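Local coordinates for protein putative glycoside hydrolase (Parabacteroides distasonis ATCC 8503, PDB 3GYC) that is probably a glycoside hydrolase of the cellulase-like family, inferred to cleave glycosidic bonds in carbohydrates on a TIM-barrel scaffold, at residues A[318-330]-A[348-362]. Numbering follows the deposited sequence.
With EDO (1,2-ethanediol), chain C.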
ATOM      1  N   LEU A 318      10.824 -18.838  11.841  1.00 11.54           N
ATOM      2  CA  LEU A 318      10.865 -17.405  11.543  1.00 12.20           C
ATOM      3  C   LEU A 318      10.417 -16.618  12.799  1.00 13.91           C
ATOM      4  O   LEU A 318       9.254 -16.661  13.224  1.00 15.73           O
ATOM      5  CB  LEU A 318      10.065 -16.984  10.292  1.00 12.39           C
ATOM      6  CG  LEU A 318      10.605 -17.428   8.909  1.00 11.28           C
ATOM      7  CD1 LEU A 318       9.748 -16.844   7.739  1.00 10.04           C
ATOM      8  CD2 LEU A 318      12.072 -17.045   8.711  1.00  8.78           C
ATOM      9  N   LYS A 319      11.338 -15.865  13.361  1.00 12.31           N
ATOM     10  CA  LYS A 319      11.041 -15.020  14.537  1.00 12.13           C
ATOM     11  C   LYS A 319      10.641 -13.627  14.078  1.00 11.39           C
ATOM     12  O   LYS A 319      11.178 -13.098  13.106  1.00 11.28           O
ATOM     13  CB  LYS A 319      12.250 -14.934  15.491  1.00 13.93           C
ATOM     14  CG  LYS A 319      12.671 -16.262  16.125  1.00 13.68           C
ATOM     15  CD  LYS A 319      14.041 -16.157  16.805  1.00 15.35           C
ATOM     16  N   TRP A 320       9.683 -13.041  14.783  1.00 11.59           N
ATOM     17  CA  TRP A 320       9.192 -11.715  14.446  1.00 12.52           C
ATOM     18  C   TRP A 320       9.864 -10.620  15.215  1.00 12.58           C
ATOM     19  O   TRP A 320       9.725  -9.460  14.839  1.00 13.20           O
ATOM     20  CB  TRP A 320       7.686 -11.614  14.717  1.00 12.96           C
ATOM     21  CG  TRP A 320       6.843 -12.370  13.742  1.00 12.88           C
ATOM     22  CD1 TRP A 320       6.459 -13.667  13.838  1.00 14.23           C
ATOM     23  CD2 TRP A 320       6.283 -11.877  12.519  1.00 10.79           C
ATOM     24  NE1 TRP A 320       5.669 -14.003  12.770  1.00 13.71           N
ATOM     25  CE2 TRP A 320       5.575 -12.933  11.929  1.00 12.05           C
ATOM     26  CE3 TRP A 320       6.330 -10.653  11.861  1.00 11.61           C
ATOM     27  CZ2 TRP A 320       4.877 -12.789  10.721  1.00 10.35           C
ATOM     28  CZ3 TRP A 320       5.616 -10.498  10.655  1.00 11.47           C
ATOM     29  CH2 TRP A 320       4.939 -11.575  10.088  1.00  9.96           C
ATOM     30  N   ASP A 321      10.576 -10.947  16.292  1.00 13.20           N
ATOM     31  CA  ASP A 321      11.134  -9.885  17.123  1.00 15.02           C
ATOM     32  C   ASP A 321      12.023  -8.853  16.443  1.00 13.84           C
ATOM     33  O   ASP A 321      11.787  -7.643  16.578  1.00 13.74           O
ATOM     34  CB  ASP A 321      11.753 -10.411  18.437  1.00 16.39           C
ATOM     35  CG  ASP A 321      12.951 -11.354  18.250  1.00 18.56           C
ATOM     36  OD1 ASP A 321      13.422 -11.656  17.122  1.00 19.29           O
ATOM     37  OD2 ASP A 321      13.428 -11.798  19.311  1.00 19.78           O
ATOM     38  N   TRP A 322      13.011  -9.309  15.681  1.00 11.85           N
ATOM     39  CA  TRP A 322      13.918  -8.389  15.009  1.00 12.59           C
ATOM     40  C   TRP A 322      13.254  -7.609  13.871  1.00 13.03           C
ATOM     41  O   TRP A 322      13.662  -6.463  13.554  1.00 11.28           O
ATOM     42  CB  TRP A 322      15.185  -9.108  14.538  1.00 13.47           C
ATOM     43  CG  TRP A 322      14.950 -10.161  13.523  1.00 13.57           C
ATOM     44  CD1 TRP A 322      14.552 -11.465  13.745  1.00 14.72           C
ATOM     45  CD2 TRP A 322      15.135 -10.035  12.112  1.00 14.94           C
ATOM     46  NE1 TRP A 322      14.453 -12.134  12.546  1.00 13.60           N
ATOM     47  CE2 TRP A 322      14.808 -11.286  11.531  1.00 14.66           C
ATOM     48  CE3 TRP A 322      15.537  -8.985  11.274  1.00 15.58           C
ATOM     49  CZ2 TRP A 322      14.877 -11.502  10.165  1.00 14.63           C
ATOM     50  CZ3 TRP A 322      15.583  -9.201   9.924  1.00 15.88           C
ATOM     51  CH2 TRP A 322      15.252 -10.446   9.379  1.00 15.59           C
ATOM     52  N   VAL A 323      12.215  -8.208  13.272  1.00 12.14           N
ATOM     53  CA  VAL A 323      11.455  -7.557  12.234  1.00 12.82           C
ATOM     54  C   VAL A 323      10.615  -6.422  12.861  1.00 12.87           C
ATOM     55  O   VAL A 323      10.567  -5.294  12.316  1.00 13.31           O
ATOM     56  CB  VAL A 323      10.534  -8.576  11.492  1.00 13.11           C
ATOM     57  CG1 VAL A 323       9.680  -7.868  10.513  1.00 12.40           C
ATOM     58  CG2 VAL A 323      11.430  -9.657  10.803  1.00 10.82           C
ATOM     59  N   LYS A 324      10.023  -6.688  14.032  1.00 12.82           N
ATOM     60  CA  LYS A 324       9.251  -5.670  14.765  1.00 12.76           C
ATOM     61  C   LYS A 324      10.167  -4.508  15.188  1.00 14.19           C
ATOM     62  O   LYS A 324       9.765  -3.351  15.200  1.00 13.23           O
ATOM     63  CB  LYS A 324       8.509  -6.287  15.962  1.00 13.68           C
ATOM     64  CG  LYS A 324       7.319  -7.174  15.606  1.00 15.17           C
ATOM     65  CD  LYS A 324       6.748  -8.023  16.749  1.00 15.36           C
ATOM     66  CE  LYS A 324       6.296  -7.181  17.936  1.00 16.62           C
ATOM     67  NZ  LYS A 324       5.782  -7.992  19.093  1.00 16.33           N
ATOM     68  N   ASP A 325      11.401  -4.829  15.579  1.00 14.21           N
ATOM     69  CA  ASP A 325      12.364  -3.807  15.931  1.00 14.81           C
ATOM     70  C   ASP A 325      12.582  -2.825  14.777  1.00 13.16           C
ATOM     71  O   ASP A 325      12.623  -1.607  14.986  1.00 10.01           O
ATOM     72  CB  ASP A 325      13.700  -4.448  16.329  1.00 16.10           C
ATOM     73  CG  ASP A 325      13.682  -5.073  17.739  1.00 18.21           C
ATOM     74  OD1 ASP A 325      12.727  -4.831  18.499  1.00 19.97           O
ATOM     75  OD2 ASP A 325      14.656  -5.774  18.107  1.00 17.63           O
ATOM     76  N   LEU A 326      12.769  -3.358  13.571  1.00 11.91           N
ATOM     77  CA  LEU A 326      12.981  -2.538  12.383  1.00 11.97           C
ATOM     78  C   LEU A 326      11.703  -1.764  12.047  1.00 13.26           C
ATOM     79  O   LEU A 326      11.778  -0.602  11.602  1.00 13.88           O
ATOM     80  CB  LEU A 326      13.449  -3.386  11.177  1.00 12.91           C
ATOM     81  CG  LEU A 326      14.905  -3.888  11.162  1.00 13.39           C
ATOM     82  CD1 LEU A 326      15.111  -5.036  10.159  1.00 15.23           C
ATOM     83  CD2 LEU A 326      15.848  -2.694  10.889  1.00 13.94           C
ATOM     84  N   CYS A 327      10.543  -2.389  12.266  1.00 12.42           N
ATOM     85  CA  CYS A 327       9.274  -1.695  11.996  1.00 13.32           C
ATOM     86  C   CYS A 327       9.033  -0.560  12.969  1.00 12.82           C
ATOM     87  O   CYS A 327       8.606   0.506  12.572  1.00 10.72           O
ATOM     88  CB  CYS A 327       8.127  -2.666  12.020  1.00 14.30           C
ATOM     89  SG  CYS A 327       8.216  -3.668  10.474  1.00 19.62           S
ATOM     90  N   GLU A 328       9.358  -0.781  14.236  1.00 13.46           N
ATOM     91  CA  GLU A 328       9.186   0.233  15.249  1.00 15.88           C
ATOM     92  C   GLU A 328      10.084   1.433  14.899  1.00 15.49           C
ATOM     93  O   GLU A 328       9.633   2.597  14.918  1.00 14.32           O
ATOM     94  CB  GLU A 328       9.545  -0.350  16.622  1.00 18.52           C
ATOM     95  CG  GLU A 328       9.399   0.612  17.785  1.00 22.41           C
ATOM     96  CD  GLU A 328       9.738  -0.010  19.115  1.00 25.04           C
ATOM     97  OE1 GLU A 328       9.615  -1.241  19.271  1.00 29.02           O
ATOM     98  OE2 GLU A 328      10.128   0.746  20.032  1.00 29.01           O
ATOM     99  N   LEU A 329      11.344   1.145  14.574  1.00 12.21           N
ATOM    100  CA  LEU A 329      12.289   2.200  14.233  1.00 12.78           C
ATOM    101  C   LEU A 329      11.797   3.009  13.034  1.00 11.95           C
ATOM    102  O   LEU A 329      11.765   4.250  13.073  1.00 10.55           O
ATOM    103  CB  LEU A 329      13.677   1.626  13.958  1.00 11.50           C
ATOM    104  CG  LEU A 329      14.720   2.628  13.491  1.00 12.28           C
ATOM    105  CD1 LEU A 329      14.994   3.655  14.582  1.00 11.81           C
ATOM    106  CD2 LEU A 329      16.016   1.926  13.091  1.00 12.90           C
ATOM    107  N   GLY A 330      11.395   2.298  11.980  1.00 11.97           N
ATOM    108  CA  GLY A 330      10.885   2.924  10.767  1.00 10.75           C
ATOM    109  C   GLY A 330       9.718   3.838  11.072  1.00 11.78           C
ATOM    110  O   GLY A 330       9.704   5.010  10.645  1.00 11.93           O
ATOM    111  N   PHE A 348       2.564  -6.326   7.430  1.00 12.70           N
ATOM    112  CA  PHE A 348       2.139  -7.594   8.022  1.00 12.78           C
ATOM    113  C   PHE A 348       1.090  -7.305   9.087  1.00 12.59           C
ATOM    114  O   PHE A 348       0.864  -8.119   9.974  1.00 13.33           O
ATOM    115  CB  PHE A 348       3.345  -8.349   8.618  1.00  8.87           C
ATOM    116  CG  PHE A 348       4.490  -8.453   7.662  1.00 10.43           C
ATOM    117  CD1 PHE A 348       4.368  -9.184   6.506  1.00 12.31           C
ATOM    118  CD2 PHE A 348       5.684  -7.800   7.888  1.00 12.80           C
ATOM    119  CE1 PHE A 348       5.403  -9.240   5.591  1.00 12.64           C
ATOM    120  CE2 PHE A 348       6.709  -7.841   6.976  1.00 13.14           C
ATOM    121  CZ  PHE A 348       6.573  -8.591   5.833  1.00 14.52           C
ATOM    122  N   CYS A 349       0.474  -6.130   8.972  1.00 11.25           N
ATOM    123  CA  CYS A 349      -0.421  -5.634   9.956  1.00 11.07           C
ATOM    124  C   CYS A 349      -1.868  -6.094   9.693  1.00 11.00           C
ATOM    125  O   CYS A 349      -2.776  -5.277   9.475  1.00 13.10           O
ATOM    126  CB  CYS A 349      -0.323  -4.126   9.983  1.00 12.86           C
ATOM    127  SG  CYS A 349      -1.027  -3.446  11.468  1.00 15.43           S
ATOM    128  N   GLY A 350      -2.063  -7.393   9.821  1.00 11.13           N
ATOM    129  CA  GLY A 350      -3.357  -8.023   9.612  1.00 13.03           C
ATOM    130  C   GLY A 350      -3.459  -9.359  10.320  1.00 13.41           C
ATOM    131  O   GLY A 350      -2.449  -9.943  10.700  1.00 11.24           O
ATOM    132  N   PRO A 351      -4.687  -9.891  10.428  1.00 12.57           N
ATOM    133  CA  PRO A 351      -4.937 -11.069  11.240  1.00 13.07           C
ATOM    134  C   PRO A 351      -4.318 -12.395  10.759  1.00 14.37           C
ATOM    135  O   PRO A 351      -4.139 -13.300  11.579  1.00 15.84           O
ATOM    136  CB  PRO A 351      -6.469 -11.094  11.342  1.00 14.01           C
ATOM    137  CG  PRO A 351      -6.951 -10.295  10.226  1.00 12.23           C
ATOM    138  CD  PRO A 351      -5.947  -9.257   9.973  1.00 13.00           C
ATOM    139  N   GLN A 352      -3.876 -12.493   9.511  1.00 11.93           N
ATOM    140  CA  GLN A 352      -3.191 -13.702   9.072  1.00 12.83           C
ATOM    141  C   GLN A 352      -1.692 -13.762   9.436  1.00 12.88           C
ATOM    142  O   GLN A 352      -1.040 -14.747   9.145  1.00 14.23           O
ATOM    143  CB  GLN A 352      -3.360 -13.933   7.556  1.00 11.60           C
ATOM    144  CG  GLN A 352      -2.503 -13.067   6.580  1.00 11.42           C
ATOM    145  CD  GLN A 352      -3.016 -11.682   6.266  1.00 12.64           C
ATOM    146  OE1 GLN A 352      -3.491 -10.912   7.146  1.00 12.95           O
ATOM    147  NE2 GLN A 352      -2.925 -11.333   4.976  1.00 11.87           N
ATOM    148  N   PHE A 353      -1.139 -12.692  10.008  1.00 11.52           N
ATOM    149  CA  PHE A 353       0.264 -12.656  10.442  1.00 11.61           C
ATOM    150  C   PHE A 353       0.174 -12.626  11.960  1.00 12.30           C
ATOM    151  O   PHE A 353       0.318 -11.582  12.586  1.00 12.40           O
ATOM    152  CB  PHE A 353       1.001 -11.446   9.856  1.00 10.54           C
ATOM    153  CG  PHE A 353       1.019 -11.425   8.370  1.00 10.04           C
ATOM    154  CD1 PHE A 353       1.852 -12.300   7.670  1.00 12.09           C
ATOM    155  CD2 PHE A 353       0.193 -10.543   7.644  1.00 10.15           C
ATOM    156  CE1 PHE A 353       1.879 -12.297   6.290  1.00 11.04           C
ATOM    157  CE2 PHE A 353       0.202 -10.539   6.262  1.00 10.24           C
ATOM    158  CZ  PHE A 353       1.048 -11.420   5.582  1.00 10.49           C
ATOM    159  N   ALA A 354      -0.134 -13.797  12.537  1.00 11.70           N
ATOM    160  CA  ALA A 354      -0.363 -13.926  13.961  1.00 12.03           C
ATOM    161  C   ALA A 354       0.795 -13.355  14.782  1.00 13.29           C
ATOM    162  O   ALA A 354       0.580 -12.678  15.814  1.00 13.44           O
ATOM    163  CB  ALA A 354      -0.632 -15.409  14.337  1.00 12.38           C
ATOM    164  N   GLY A 355       2.010 -13.571  14.282  1.00 12.09           N
ATOM    165  CA  GLY A 355       3.223 -13.129  14.949  1.00 12.12           C
ATOM    166  C   GLY A 355       3.369 -11.620  15.065  1.00 12.37           C
ATOM    167  O   GLY A 355       4.044 -11.125  15.979  1.00  9.25           O
HETATM  168  N   MSE A 356       2.812 -10.911  14.084  1.00 12.05           N
HETATM  169  CA  MSE A 356       2.784  -9.468  14.069  1.00 11.12           C
HETATM  170  C   MSE A 356       1.507  -8.885  14.712  1.00 13.49           C
HETATM  171  O   MSE A 356       1.559  -7.864  15.419  1.00 11.62           O
HETATM  172  CB  MSE A 356       2.940  -8.952  12.656  1.00 10.09           C
HETATM  173  CG  MSE A 356       2.900  -7.426  12.577  1.00 12.14           C
HETATM  174 SE   MSE A 356       4.301  -6.515  13.466  0.75  8.36          SE
HETATM  175  CE  MSE A 356       5.694  -6.925  12.127  1.00  9.34           C
ATOM    176  N   TRP A 357       0.370  -9.526  14.471  1.00 13.43           N
ATOM    177  CA  TRP A 357      -0.894  -9.010  14.963  1.00 14.81           C
ATOM    178  C   TRP A 357      -1.104  -9.139  16.457  1.00 15.00           C
ATOM    179  O   TRP A 357      -1.836  -8.355  17.045  1.00 13.88           O
ATOM    180  CB  TRP A 357      -2.010  -9.775  14.261  1.00 13.53           C
ATOM    181  CG  TRP A 357      -3.439  -9.250  14.313  1.00 13.93           C
ATOM    182  CD1 TRP A 357      -4.532  -9.908  14.815  1.00 14.48           C
ATOM    183  CD2 TRP A 357      -3.948  -8.039  13.734  1.00 12.95           C
ATOM    184  NE1 TRP A 357      -5.681  -9.160  14.597  1.00 14.07           N
ATOM    185  CE2 TRP A 357      -5.347  -8.018  13.946  1.00 12.50           C
ATOM    186  CE3 TRP A 357      -3.360  -6.954  13.117  1.00 13.20           C
ATOM    187  CZ2 TRP A 357      -6.148  -6.962  13.536  1.00 13.12           C
ATOM    188  CZ3 TRP A 357      -4.144  -5.908  12.716  1.00 12.80           C
ATOM    189  CH2 TRP A 357      -5.542  -5.917  12.925  1.00 12.64           C
ATOM    190  N   ARG A 358      -0.470 -10.131  17.076  1.00 16.92           N
ATOM    191  CA  ARG A 358      -0.804 -10.464  18.441  1.00 20.14           C
ATOM    192  C   ARG A 358      -0.434  -9.507  19.576  1.00 20.53           C
ATOM    193  O   ARG A 358      -1.227  -9.375  20.515  1.00 22.99           O
ATOM    194  CB  ARG A 358      -0.295 -11.856  18.795  1.00 22.47           C
ATOM    195  CG  ARG A 358       1.213 -11.992  18.833  1.00 24.94           C
ATOM    196  CD  ARG A 358       1.659 -13.465  19.163  1.00 26.31           C
ATOM    197  NE  ARG A 358       0.718 -14.506  18.669  1.00 28.20           N
ATOM    198  CZ  ARG A 358       0.924 -15.828  18.775  1.00 27.78           C
ATOM    199  NH1 ARG A 358       2.055 -16.291  19.270  1.00 26.97           N
ATOM    200  NH2 ARG A 358      -0.006 -16.677  18.347  1.00 28.29           N
ATOM    201  N   ASP A 359       0.715  -8.843  19.511  1.00 19.45           N
ATOM    202  CA  ASP A 359       1.201  -7.978  20.647  1.00 20.31           C
ATOM    203  C   ASP A 359       0.442  -6.621  20.615  1.00 19.04           C
ATOM    204  O   ASP A 359       0.922  -5.668  20.022  1.00 19.60           O
ATOM    205  CB  ASP A 359       2.738  -7.844  20.493  1.00 19.21           C
ATOM    206  CG  ASP A 359       3.416  -7.025  21.569  1.00 20.76           C
ATOM    207  OD1 ASP A 359       2.748  -6.416  22.445  1.00 21.12           O
ATOM    208  OD2 ASP A 359       4.678  -6.983  21.507  1.00 18.74           O
ATOM    209  N   VAL A 360      -0.741  -6.569  21.233  1.00 16.42           N
ATOM    210  CA  VAL A 360      -1.616  -5.398  21.174  1.00 13.63           C
ATOM    211  C   VAL A 360      -0.949  -4.116  21.694  1.00 14.31           C
ATOM    212  O   VAL A 360      -1.107  -3.073  21.080  1.00 12.41           O
ATOM    213  CB  VAL A 360      -2.969  -5.634  21.888  1.00 14.29           C
ATOM    214  CG1 VAL A 360      -3.753  -4.364  21.946  1.00 14.37           C
ATOM    215  CG2 VAL A 360      -3.802  -6.715  21.188  1.00 13.01           C
ATOM    216  N   GLU A 361      -0.162  -4.208  22.774  1.00 12.93           N
ATOM    217  CA  GLU A 361       0.516  -3.039  23.349  1.00 15.20           C
ATOM    218  C   GLU A 361       1.589  -2.461  22.443  1.00 13.39           C
ATOM    219  O   GLU A 361       1.746  -1.253  22.407  1.00 12.20           O
ATOM    220  CB  GLU A 361       1.072  -3.323  24.765  1.00 17.26           C
ATOM    221  CG  GLU A 361       0.012  -3.691  25.796  1.00 19.59           C
ATOM    222  CD  GLU A 361      -1.170  -2.721  25.817  1.00 22.74           C
ATOM    223  OE1 GLU A 361      -0.953  -1.486  25.956  1.00 23.31           O
ATOM    224  OE2 GLU A 361      -2.331  -3.206  25.667  1.00 26.90           O
ATOM    225  N   TRP A 362       2.306  -3.307  21.698  1.00 12.80           N
ATOM    226  CA  TRP A 362       3.294  -2.848  20.715  1.00 11.72           C
ATOM    227  C   TRP A 362       2.623  -1.977  19.656  1.00 11.03           C
ATOM    228  O   TRP A 362       3.143  -0.907  19.266  1.00  9.49           O
ATOM    229  CB  TRP A 362       3.923  -4.026  20.022  1.00 12.10           C
ATOM    230  CG  TRP A 362       5.012  -3.726  19.051  1.00 12.40           C
ATOM    231  CD1 TRP A 362       6.360  -3.683  19.313  1.00 12.73           C
ATOM    232  CD2 TRP A 362       4.877  -3.540  17.633  1.00 12.21           C
ATOM    233  NE1 TRP A 362       7.062  -3.473  18.155  1.00 12.65           N
ATOM    234  CE2 TRP A 362       6.174  -3.390  17.106  1.00 12.12           C
ATOM    235  CE3 TRP A 362       3.801  -3.495  16.773  1.00 11.58           C
ATOM    236  CZ2 TRP A 362       6.409  -3.161  15.758  1.00 11.66           C
ATOM    237  CZ3 TRP A 362       4.036  -3.252  15.422  1.00 11.37           C
ATOM    238  CH2 TRP A 362       5.329  -3.098  14.932  1.00 11.24           C
TER
HETATM  239  C1  EDO C   1      -0.662 -17.792  10.549  1.00 35.97           C
HETATM  240  O1  EDO C   1      -0.259 -19.047  11.209  1.00 32.88           O
HETATM  241  C2  EDO C   1      -1.827 -17.890   9.567  1.00 37.93           C
HETATM  242  O2  EDO C   1      -1.438 -17.762   8.181  1.00 38.90           O
HETATM  243  O   HOH W   1       3.447  -9.252  17.619  1.00 23.97           O
HETATM  244  O   HOH W   2       9.951  -3.862  18.792  1.00 15.60           O
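One face of the Trp320 indole lies on the backbone of the short helix 354-357: Gly355 CA sits 3.6 Å from the centroid of the five-membered ring and Met356 CB covers the six-membered ring, both as CH-pi contacts. The far edge of the indole points at the face of Phe348 in an offset edge-to-face pair, planes at 73°. In this TIM barrel of parallel strands, the contact joins the outer helix 321-337 to the chain that follows the last strand, 340-343. Because Gly355 has no side-chain carbon, which would run into Trp320 NE1, the backbone can come this close to the indole. Without the indole, as with an alanine here, a gap would probably open over Gly355 and the face of Phe348 would lose the indole edge turned toward it. The Trp362 ring carries Lys324 CE over one face, 3.6 Å from the centroid of its five-membered ring, with Cys327 CB near its plane at the edge. A bend at chi3 (58°) keeps the lysine over that ring, its ammonium making a cation-pi contact. Water bonded to Trp362 NE1 also reaches Glu328 OE1. Asp359 caps helix 360-371 through OD1, while its OD2 takes Lys324 NZ in a 2.8 Å salt bridge through the anti lone pair.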